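Local coordinates for protein single-stranded-DNA-specific exonuclease RecJ (Thermus thermophilus, PDB 2ZXR) that degrades single-stranded DNA exonucleolytically in the 5' to 3' direction, using divalent metal ions such as magnesium or manganese, at residues D84-T89 against K283-L288; I91-L96 against L287-D292; Y542-L547 against R600-L605. All blocks are in the same frame, centred on the assembly; numbering follows the deposited sequence.

Overall arrangement
Contacts 1 and 2 are two levels of one helix pair in the part of RecJ that holds the DHH-family domain and the metal site, their centres about 8 Å apart. Both join helix 83-98, whose first turn carries the magnesium ligand Asp84, to helix 281-289, and they share Leu287 and Leu288. Contact 1 is the buried, apolar level near the metal; contact 2, further on, is largely polar and reaches the end of helix 281-289. A metal-ligand helix is thus packed on one from almost 200 residues later. Contact 3, last in the chain, pairs strands 541-543 and 601-603 in the separate C-terminal domain, its centre about 63 Å from that of contact 1.

Contact 1: residues D84-T89 against K283-L288; sequences DGLTGT and KALRLL. With MG (magnesium ion), chain B.
Leu86 reaches from helix 83-98 toward helix 281-289 and splits its two methyls between neighbouring residues: CD1 meets CB of Ala284 at 3.8 Å, while CD2 lies 3.9 Å from CB of Leu285. The Leu285 side chain crosses that of Leu86 obliquely. Leu285 CD1 lies 3.9 Å from the carbonyl oxygen of Leu86 and 3.4 Å from OG1 of Thr89, whose side chain crosses it at about a right angle. This last is a close van der Waals approach of a methyl to a hydroxyl oxygen. Leu86, Leu285 and Leu288 make up most of a buried apolar interface between the two helices in the catalytic core of this DHH-family nuclease. The segments' axes run in roughly the same direction, 37° apart and 9.5 Å at closest approach. Leu288 completes the trio, with CD1 placed 3.9 Å from Thr87 CG2. The hydroxyl of Thr87 is meanwhile held by the carbonyl of Ala83 within its own helix. Asp84, which does not touch helix 281-289, binds the magnesium ion through OD2 at 2.3 Å, alongside Asp136, His160, His161, Asp221 and a water. Its other oxygen, OD1, is hydrogen-bonded by Thr186 and by the backbone N of Ala188.

Contact 2: residues I91-L96 against L287-D292; sequences ILVRGL and LLLTDD
Arg94 carries the polar part of this contact, reaching across to Leu288 and the backbone where helix 281-289 ends. Arg94 NE donates to the carbonyl oxygen of Leu288 at 2.8 Å; this oxygen is tilted 21° from the guanidinium plane. Arg94 NH2 adds weak bonds to the same Leu288 oxygen and to O of Thr290. Leu289 O lies over one face of the guanidinium, toward the rim, and is not hydrogen-bonded to it. The group thus gathers carbonyls at the helix's C-terminal end, where a positive charge would be expected to suit the helix dipole. Ionic contact comes from Asp291: its OD2, approached on the syn side, accepts from Arg94 NH1 with an N-H...O angle of 157°, making a salt bridge. The apolar part centres on Leu289 CD2. The Arg94 chain, extended from CG to NE, slides past Leu289 in the opposite direction, with Arg94 CG 3.9 Å from Leu289 CD2; Val93 CG1 touches the same methyl. Beyond the helix end, Thr290 OG1 accepts from N of Asp292 in an ST turn and is also hydrogen-bonded to the Glu295 side chain. On helix 83-98, Ile91, Leu92 and Leu96 pack against helix 187-201, while Leu287 packs on helix 293-321.

Contact 3: residues Y542-L547 against R600-L605; sequences YPLPLL and RVEVAL
Tyr542 lays one face of its ring against Arg600. The guanidinium stacks nearly flat on it, the planes 19° apart, and CZ of Arg600 stands 3.8 Å from the centroid of the Tyr542 ring, 12° off the normal: a cation-pi contact over the centre of the face. A bend at chi2 (-63°) in the arginine chain sets its CD near the ring's CE1. In the ring plane, the carbonyl oxygen of Val601 lies at the edge and also accepts from N of Tyr542 at 2.8 Å. Tyr542 O then takes the N-H of Val603, with the donor well above the carbonyl plane. Pro543 has no N-H, but its CA makes a CA-H...O contact of 3.2 Å with Val603 O, and its ring and Val603 both pack on Phe646 of helix 643-655. That same Val603 oxygen accepts from N of Leu544 at 2.8 Å, a third backbone bond in the series. Both methyls of Leu544, CD1 and CD2, face OE2 of Glu602, each 4.0 Å away; a water lies within hydrogen-bonding distance of both this oxygen and Pro543 O, while OE1 forms a salt bridge with Arg552. Past Pro545, the N-cap residue, Leu546 opens helix 546-554 and rests its CD1 beside O of Leu605, with Ala604 CB close by. The alternating donors and acceptors are those of parallel strands: 541-543 is an edge strand paired with 601-603 in the parallel five-stranded sheet of the RecJ C-terminal domain, and it leads through a short link into helix 546-554, as strands do in alpha/beta folds.

Contact 1: residues D84-T89 against K283-L288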
loop_
_atom_site.group_PDB
_atom_site.type_symbol
_atom_site.label_atom_id
_atom_site.label_comp_id
_atom_site.label_asym_id
_atom_site.label_seq_id
_atom_site.Cartn_x
_atom_site.Cartn_y
_atom_site.Cartn_z
ATOM N N ASP A 84 8.717 15.001 8.417
ATOM C CA ASP A 84 8.363 15.828 7.272
ATOM C C ASP A 84 8.701 17.307 7.570
ATOM O O ASP A 84 9.304 17.987 6.746
ATOM C CB ASP A 84 6.863 15.659 6.951
ATOM C CG ASP A 84 6.479 16.244 5.591
ATOM O OD1 ASP A 84 7.329 16.249 4.672
ATOM O OD2 ASP A 84 5.313 16.675 5.429
ATOM N N GLY A 85 8.296 17.809 8.735
ATOM C CA GLY A 85 8.609 19.188 9.083
ATOM C C GLY A 85 10.112 19.403 9.311
ATOM O O GLY A 85 10.682 20.423 8.893
ATOM N N LEU A 86 10.767 18.454 9.970
ATOM C CA LEU A 86 12.193 18.591 10.231
ATOM C C LEU A 86 13.070 18.526 8.981
ATOM O O LEU A 86 14.045 19.298 8.862
ATOM C CB LEU A 86 12.659 17.546 11.240
ATOM C CG LEU A 86 12.123 17.726 12.661
ATOM C CD1 LEU A 86 12.450 16.505 13.502
ATOM C CD2 LEU A 86 12.754 18.959 13.286
ATOM N N THR A 87 12.748 17.621 8.051
ATOM C CA THR A 87 13.560 17.529 6.853
ATOM C C THR A 87 13.292 18.763 6.006
ATOM O O THR A 87 14.205 19.293 5.371
ATOM C CB THR A 87 13.296 16.223 6.057
ATOM O OG1 THR A 87 11.903 16.089 5.775
ATOM C CG2 THR A 87 13.794 15.015 6.849
ATOM N N GLY A 88 12.046 19.235 6.031
ATOM C CA GLY A 88 11.687 20.422 5.291
ATOM C C GLY A 88 12.430 21.647 5.844
ATOM O O GLY A 88 12.916 22.476 5.076
ATOM N N THR A 89 12.528 21.810 7.160
ATOM C CA THR A 89 13.268 22.988 7.614
ATOM C C THR A 89 14.781 22.811 7.356
ATOM O O THR A 89 15.471 23.779 7.031
ATOM C CB THR A 89 12.943 23.435 9.108
ATOM O OG1 THR A 89 13.955 22.998 10.004
ATOM C CG2 THR A 89 11.612 22.956 9.562
ATOM N N LYS A 283 17.498 17.764 18.676
ATOM C CA LYS A 283 18.479 16.715 18.439
ATOM C C LYS A 283 18.396 16.205 17.008
ATOM O O LYS A 283 19.427 16.045 16.323
ATOM C CB LYS A 283 18.234 15.541 19.384
ATOM C CG LYS A 283 19.194 15.421 20.562
ATOM C CD LYS A 283 19.232 16.653 21.389
ATOM C CE LYS A 283 20.120 16.438 22.616
ATOM N NZ LYS A 283 19.672 15.268 23.427
ATOM N N ALA A 284 17.174 15.918 16.563
ATOM C CA ALA A 284 16.997 15.407 15.199
ATOM C C ALA A 284 17.356 16.498 14.194
ATOM O O ALA A 284 18.100 16.247 13.242
ATOM C CB ALA A 284 15.546 14.925 14.974
ATOM N N LEU A 285 16.837 17.708 14.411
ATOM C CA LEU A 285 17.130 18.786 13.489
ATOM C C LEU A 285 18.641 18.975 13.379
ATOM O O LEU A 285 19.180 19.049 12.275
ATOM C CB LEU A 285 16.467 20.098 13.923
ATOM C CG LEU A 285 16.735 21.297 12.993
ATOM C CD1 LEU A 285 16.266 20.988 11.574
ATOM C CD2 LEU A 285 16.008 22.535 13.519
ATOM N N ARG A 286 19.331 19.021 14.513
ATOM C CA ARG A 286 20.783 19.215 14.477
ATOM C C ARG A 286 21.480 18.089 13.697
ATOM O O ARG A 286 22.449 18.328 12.980
ATOM C CB ARG A 286 21.339 19.314 15.918
ATOM C CG ARG A 286 22.846 19.556 16.048
ATOM C CD ARG A 286 23.305 20.870 15.356
ATOM N NE ARG A 286 24.769 20.938 15.312
ATOM C CZ ARG A 286 25.497 21.749 14.540
ATOM N NH1 ARG A 286 24.927 22.618 13.709
ATOM N NH2 ARG A 286 26.821 21.653 14.570
ATOM N N LEU A 287 20.977 16.865 13.812
ATOM C CA LEU A 287 21.604 15.778 13.103
ATOM C C LEU A 287 21.573 16.071 11.601
ATOM O O LEU A 287 22.520 15.759 10.889
ATOM C CB LEU A 287 20.887 14.448 13.400
ATOM C CG LEU A 287 21.355 13.243 12.549
ATOM C CD1 LEU A 287 22.775 12.807 12.958
ATOM C CD2 LEU A 287 20.377 12.086 12.703
ATOM N N LEU A 288 20.495 16.693 11.139
ATOM C CA LEU A 288 20.306 16.991 9.714
ATOM C C LEU A 288 21.065 18.231 9.214
ATOM O O LEU A 288 21.266 18.394 7.994
ATOM C CB LEU A 288 18.800 17.166 9.407
ATOM C CG LEU A 288 17.921 15.963 9.779
ATOM C CD1 LEU A 288 16.479 16.225 9.426
ATOM C CD2 LEU A 288 18.423 14.739 9.054
HETATM MG MG MG B . 3.279 16.419 6.484
HETATM O O HOH W 1 3.936 14.926 8.168
#

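Contact 2: residues I91-L96 against L287-D292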
loop_
_atom_site.group_PDB
_atom_site.type_symbol
_atom_site.label_atom_id
_atom_site.label_comp_id
_atom_site.label_asym_id
_atom_site.label_seq_id
_atom_site.Cartn_x
_atom_site.Cartn_y
_atom_site.Cartn_z
ATOM N N ILE A 91 16.034 21.551 4.798
ATOM C CA ILE A 91 16.210 21.931 3.413
ATOM C C ILE A 91 16.275 23.449 3.293
ATOM O O ILE A 91 17.187 23.986 2.684
ATOM C CB ILE A 91 15.036 21.403 2.514
ATOM C CG1 ILE A 91 15.199 19.904 2.266
ATOM C CG2 ILE A 91 15.012 22.128 1.152
ATOM C CD1 ILE A 91 13.900 19.272 1.728
ATOM N N LEU A 92 15.297 24.141 3.864
ATOM C CA LEU A 92 15.293 25.584 3.764
ATOM C C LEU A 92 16.452 26.229 4.491
ATOM O O LEU A 92 17.042 27.170 3.960
ATOM C CB LEU A 92 13.953 26.139 4.255
ATOM C CG LEU A 92 12.856 25.728 3.258
ATOM C CD1 LEU A 92 11.506 25.891 3.878
ATOM C CD2 LEU A 92 12.964 26.561 1.997
ATOM N N VAL A 93 16.798 25.739 5.681
ATOM C CA VAL A 93 17.916 26.347 6.397
ATOM C C VAL A 93 19.247 26.114 5.673
ATOM O O VAL A 93 19.982 27.069 5.413
ATOM C CB VAL A 93 18.001 25.837 7.863
ATOM C CG1 VAL A 93 19.340 26.271 8.507
ATOM C CG2 VAL A 93 16.795 26.403 8.675
ATOM N N ARG A 94 19.578 24.869 5.342
ATOM C CA ARG A 94 20.833 24.631 4.620
ATOM C C ARG A 94 20.791 25.351 3.264
ATOM O O ARG A 94 21.718 26.058 2.906
ATOM C CB ARG A 94 21.071 23.130 4.364
ATOM C CG ARG A 94 21.575 22.285 5.554
ATOM C CD ARG A 94 21.872 20.884 5.008
ATOM N NE ARG A 94 22.406 19.888 5.924
ATOM C CZ ARG A 94 23.677 19.784 6.289
ATOM N NH1 ARG A 94 24.572 20.657 5.823
ATOM N NH2 ARG A 94 24.070 18.748 7.046
ATOM N N GLY A 95 19.719 25.156 2.506
ATOM C CA GLY A 95 19.621 25.770 1.192
ATOM C C GLY A 95 19.758 27.288 1.146
ATOM O O GLY A 95 20.492 27.832 0.311
ATOM N N LEU A 96 19.033 27.982 2.017
ATOM C CA LEU A 96 19.094 29.432 2.043
ATOM C C LEU A 96 20.454 29.887 2.597
ATOM O O LEU A 96 21.031 30.854 2.104
ATOM C CB LEU A 96 17.942 29.991 2.882
ATOM C CG LEU A 96 16.522 29.792 2.319
ATOM C CD1 LEU A 96 15.491 30.248 3.308
ATOM C CD2 LEU A 96 16.370 30.600 1.040
ATOM N N LEU A 287 20.977 16.865 13.812
ATOM C CA LEU A 287 21.604 15.778 13.103
ATOM C C LEU A 287 21.573 16.071 11.601
ATOM O O LEU A 287 22.520 15.759 10.889
ATOM C CB LEU A 287 20.887 14.448 13.400
ATOM C CG LEU A 287 21.355 13.243 12.549
ATOM C CD1 LEU A 287 22.775 12.807 12.958
ATOM C CD2 LEU A 287 20.377 12.086 12.703
ATOM N N LEU A 288 20.495 16.693 11.139
ATOM C CA LEU A 288 20.306 16.991 9.714
ATOM C C LEU A 288 21.065 18.231 9.214
ATOM O O LEU A 288 21.266 18.394 7.994
ATOM C CB LEU A 288 18.800 17.166 9.407
ATOM C CG LEU A 288 17.921 15.963 9.779
ATOM C CD1 LEU A 288 16.479 16.225 9.426
ATOM C CD2 LEU A 288 18.423 14.739 9.054
ATOM N N LEU A 289 21.471 19.090 10.147
ATOM C CA LEU A 289 22.181 20.326 9.815
ATOM C C LEU A 289 23.711 20.290 9.955
ATOM O O LEU A 289 24.410 21.085 9.309
ATOM C CB LEU A 289 21.655 21.470 10.683
ATOM C CG LEU A 289 20.193 21.887 10.517
ATOM C CD1 LEU A 289 19.822 23.002 11.544
ATOM C CD2 LEU A 289 19.984 22.367 9.087
ATOM N N THR A 290 24.240 19.372 10.773
ATOM C CA THR A 290 25.675 19.351 10.978
ATOM C C THR A 290 26.494 18.710 9.856
ATOM O O THR A 290 26.023 17.838 9.152
ATOM C CB THR A 290 26.042 18.681 12.339
ATOM O OG1 THR A 290 27.450 18.842 12.581
ATOM C CG2 THR A 290 25.712 17.167 12.321
ATOM N N ASP A 291 27.737 19.164 9.702
ATOM C CA ASP A 291 28.650 18.633 8.688
ATOM C C ASP A 291 29.806 17.968 9.437
ATOM O O ASP A 291 30.755 17.472 8.836
ATOM C CB ASP A 291 29.198 19.769 7.814
ATOM C CG ASP A 291 28.132 20.398 6.917
ATOM O OD1 ASP A 291 28.276 21.593 6.609
ATOM O OD2 ASP A 291 27.165 19.713 6.498
ATOM N N ASP A 292 29.713 17.963 10.762
ATOM C CA ASP A 292 30.750 17.369 11.613
ATOM C C ASP A 292 30.338 15.913 11.825
ATOM O O ASP A 292 29.364 15.629 12.507
ATOM C CB ASP A 292 30.790 18.144 12.942
ATOM C CG ASP A 292 31.756 17.566 13.961
ATOM O OD1 ASP A 292 32.149 16.380 13.886
ATOM O OD2 ASP A 292 32.106 18.330 14.880
HETATM O O HOH W 2 23.986 16.353 8.485
#

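Contact 3: residues Y542-L547 against R600-L605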
loop_
_atom_site.group_PDB
_atom_site.type_symbol
_atom_site.label_atom_id
_atom_site.label_comp_id
_atom_site.label_asym_id
_atom_site.label_seq_id
_atom_site.Cartn_x
_atom_site.Cartn_y
_atom_site.Cartn_z
ATOM N N TYR A 542 -21.855 -20.613 -15.589
ATOM C CA TYR A 542 -21.837 -21.245 -14.281
ATOM C C TYR A 542 -21.207 -22.613 -14.261
ATOM O O TYR A 542 -21.790 -23.573 -14.771
ATOM C CB TYR A 542 -23.262 -21.344 -13.748
ATOM C CG TYR A 542 -23.884 -19.983 -13.543
ATOM C CD1 TYR A 542 -24.236 -19.182 -14.629
ATOM C CD2 TYR A 542 -24.078 -19.474 -12.251
ATOM C CE1 TYR A 542 -24.769 -17.911 -14.436
ATOM C CE2 TYR A 542 -24.603 -18.202 -12.051
ATOM C CZ TYR A 542 -24.944 -17.435 -13.140
ATOM O OH TYR A 542 -25.454 -16.181 -12.922
ATOM N N PRO A 543 -20.010 -22.724 -13.661
ATOM C CA PRO A 543 -19.288 -23.998 -13.576
ATOM C C PRO A 543 -20.119 -25.078 -12.918
ATOM O O PRO A 543 -20.748 -24.844 -11.878
ATOM C CB PRO A 543 -18.050 -23.661 -12.725
ATOM C CG PRO A 543 -17.788 -22.236 -13.070
ATOM C CD PRO A 543 -19.194 -21.622 -13.119
ATOM N N LEU A 544 -20.083 -26.258 -13.526
ATOM C CA LEU A 544 -20.780 -27.435 -13.027
ATOM C C LEU A 544 -19.781 -28.583 -13.189
ATOM O O LEU A 544 -19.125 -28.687 -14.224
ATOM C CB LEU A 544 -22.019 -27.714 -13.872
ATOM C CG LEU A 544 -22.909 -28.903 -13.522
ATOM C CD1 LEU A 544 -23.681 -28.624 -12.242
ATOM C CD2 LEU A 544 -23.898 -29.139 -14.665
ATOM N N PRO A 545 -19.638 -29.435 -12.160
ATOM C CA PRO A 545 -18.723 -30.580 -12.191
ATOM C C PRO A 545 -19.053 -31.491 -13.384
ATOM O O PRO A 545 -20.225 -31.679 -13.711
ATOM C CB PRO A 545 -18.984 -31.267 -10.854
ATOM C CG PRO A 545 -19.366 -30.110 -9.958
ATOM C CD PRO A 545 -20.296 -29.317 -10.848
ATOM N N LEU A 546 -18.027 -32.054 -14.018
ATOM C CA LEU A 546 -18.242 -32.922 -15.177
ATOM C C LEU A 546 -19.209 -34.082 -14.909
ATOM O O LEU A 546 -20.050 -34.409 -15.758
ATOM C CB LEU A 546 -16.926 -33.498 -15.692
ATOM C CG LEU A 546 -17.137 -34.398 -16.923
ATOM C CD1 LEU A 546 -17.696 -33.561 -18.064
ATOM C CD2 LEU A 546 -15.819 -35.048 -17.364
ATOM N N LEU A 547 -19.084 -34.714 -13.744
ATOM C CA LEU A 547 -19.971 -35.826 -13.409
ATOM C C LEU A 547 -21.422 -35.366 -13.469
ATOM O O LEU A 547 -22.259 -36.017 -14.089
ATOM C CB LEU A 547 -19.669 -36.361 -12.005
ATOM C CG LEU A 547 -18.261 -36.904 -11.805
ATOM C CD1 LEU A 547 -18.058 -37.249 -10.334
ATOM C CD2 LEU A 547 -18.048 -38.123 -12.687
ATOM N N ARG A 600 -26.552 -17.294 -20.315
ATOM C CA ARG A 600 -26.797 -17.802 -18.966
ATOM C C ARG A 600 -26.801 -19.312 -19.148
ATOM O O ARG A 600 -27.826 -19.939 -19.475
ATOM C CB ARG A 600 -28.120 -17.332 -18.387
ATOM C CG ARG A 600 -28.127 -17.311 -16.841
ATOM C CD ARG A 600 -27.950 -18.703 -16.213
ATOM N NE ARG A 600 -28.064 -18.688 -14.745
ATOM C CZ ARG A 600 -28.043 -19.775 -13.964
ATOM N NH1 ARG A 600 -28.150 -19.653 -12.648
ATOM N NH2 ARG A 600 -27.914 -20.985 -14.488
ATOM N N VAL A 601 -25.624 -19.889 -18.959
ATOM C CA VAL A 601 -25.448 -21.316 -19.155
ATOM C C VAL A 601 -24.646 -21.974 -18.051
ATOM O O VAL A 601 -24.007 -21.299 -17.232
ATOM C CB VAL A 601 -24.741 -21.571 -20.503
ATOM C CG1 VAL A 601 -25.612 -21.075 -21.640
ATOM C CG2 VAL A 601 -23.379 -20.842 -20.531
ATOM N N GLU A 602 -24.688 -23.305 -18.035
ATOM C CA GLU A 602 -23.938 -24.076 -17.050
ATOM C C GLU A 602 -22.838 -24.728 -17.853
ATOM O O GLU A 602 -23.084 -25.298 -18.924
ATOM C CB GLU A 602 -24.834 -25.106 -16.382
ATOM C CG GLU A 602 -25.865 -24.428 -15.524
ATOM C CD GLU A 602 -26.700 -25.415 -14.772
ATOM O OE1 GLU A 602 -27.861 -25.616 -15.180
ATOM O OE2 GLU A 602 -26.197 -25.997 -13.787
ATOM N N VAL A 603 -21.617 -24.611 -17.348
ATOM C CA VAL A 603 -20.489 -25.121 -18.078
ATOM C C VAL A 603 -19.665 -26.120 -17.319
ATOM O O VAL A 603 -19.320 -25.918 -16.158
ATOM C CB VAL A 603 -19.586 -23.953 -18.526
ATOM C CG1 VAL A 603 -18.422 -24.464 -19.360
ATOM C CG2 VAL A 603 -20.425 -22.931 -19.284
ATOM N N ALA A 604 -19.367 -27.217 -17.992
ATOM C CA ALA A 604 -18.547 -28.262 -17.421
ATOM C C ALA A 604 -17.384 -28.417 -18.403
ATOM O O ALA A 604 -17.493 -28.049 -19.575
ATOM C CB ALA A 604 -19.342 -29.566 -17.320
ATOM N N LEU A 605 -16.264 -28.930 -17.921
ATOM C CA LEU A 605 -15.121 -29.135 -18.795
ATOM C C LEU A 605 -14.891 -30.619 -18.787
ATOM O O LEU A 605 -15.053 -31.316 -19.795
ATOM C CB LEU A 605 -13.887 -28.448 -18.233
ATOM C CG LEU A 605 -13.959 -26.933 -18.125
ATOM C CD1 LEU A 605 -12.722 -26.452 -17.363
ATOM C CD2 LEU A 605 -14.069 -26.320 -19.522
HETATM O O HOH W 3 -23.838 -24.657 -12.453
#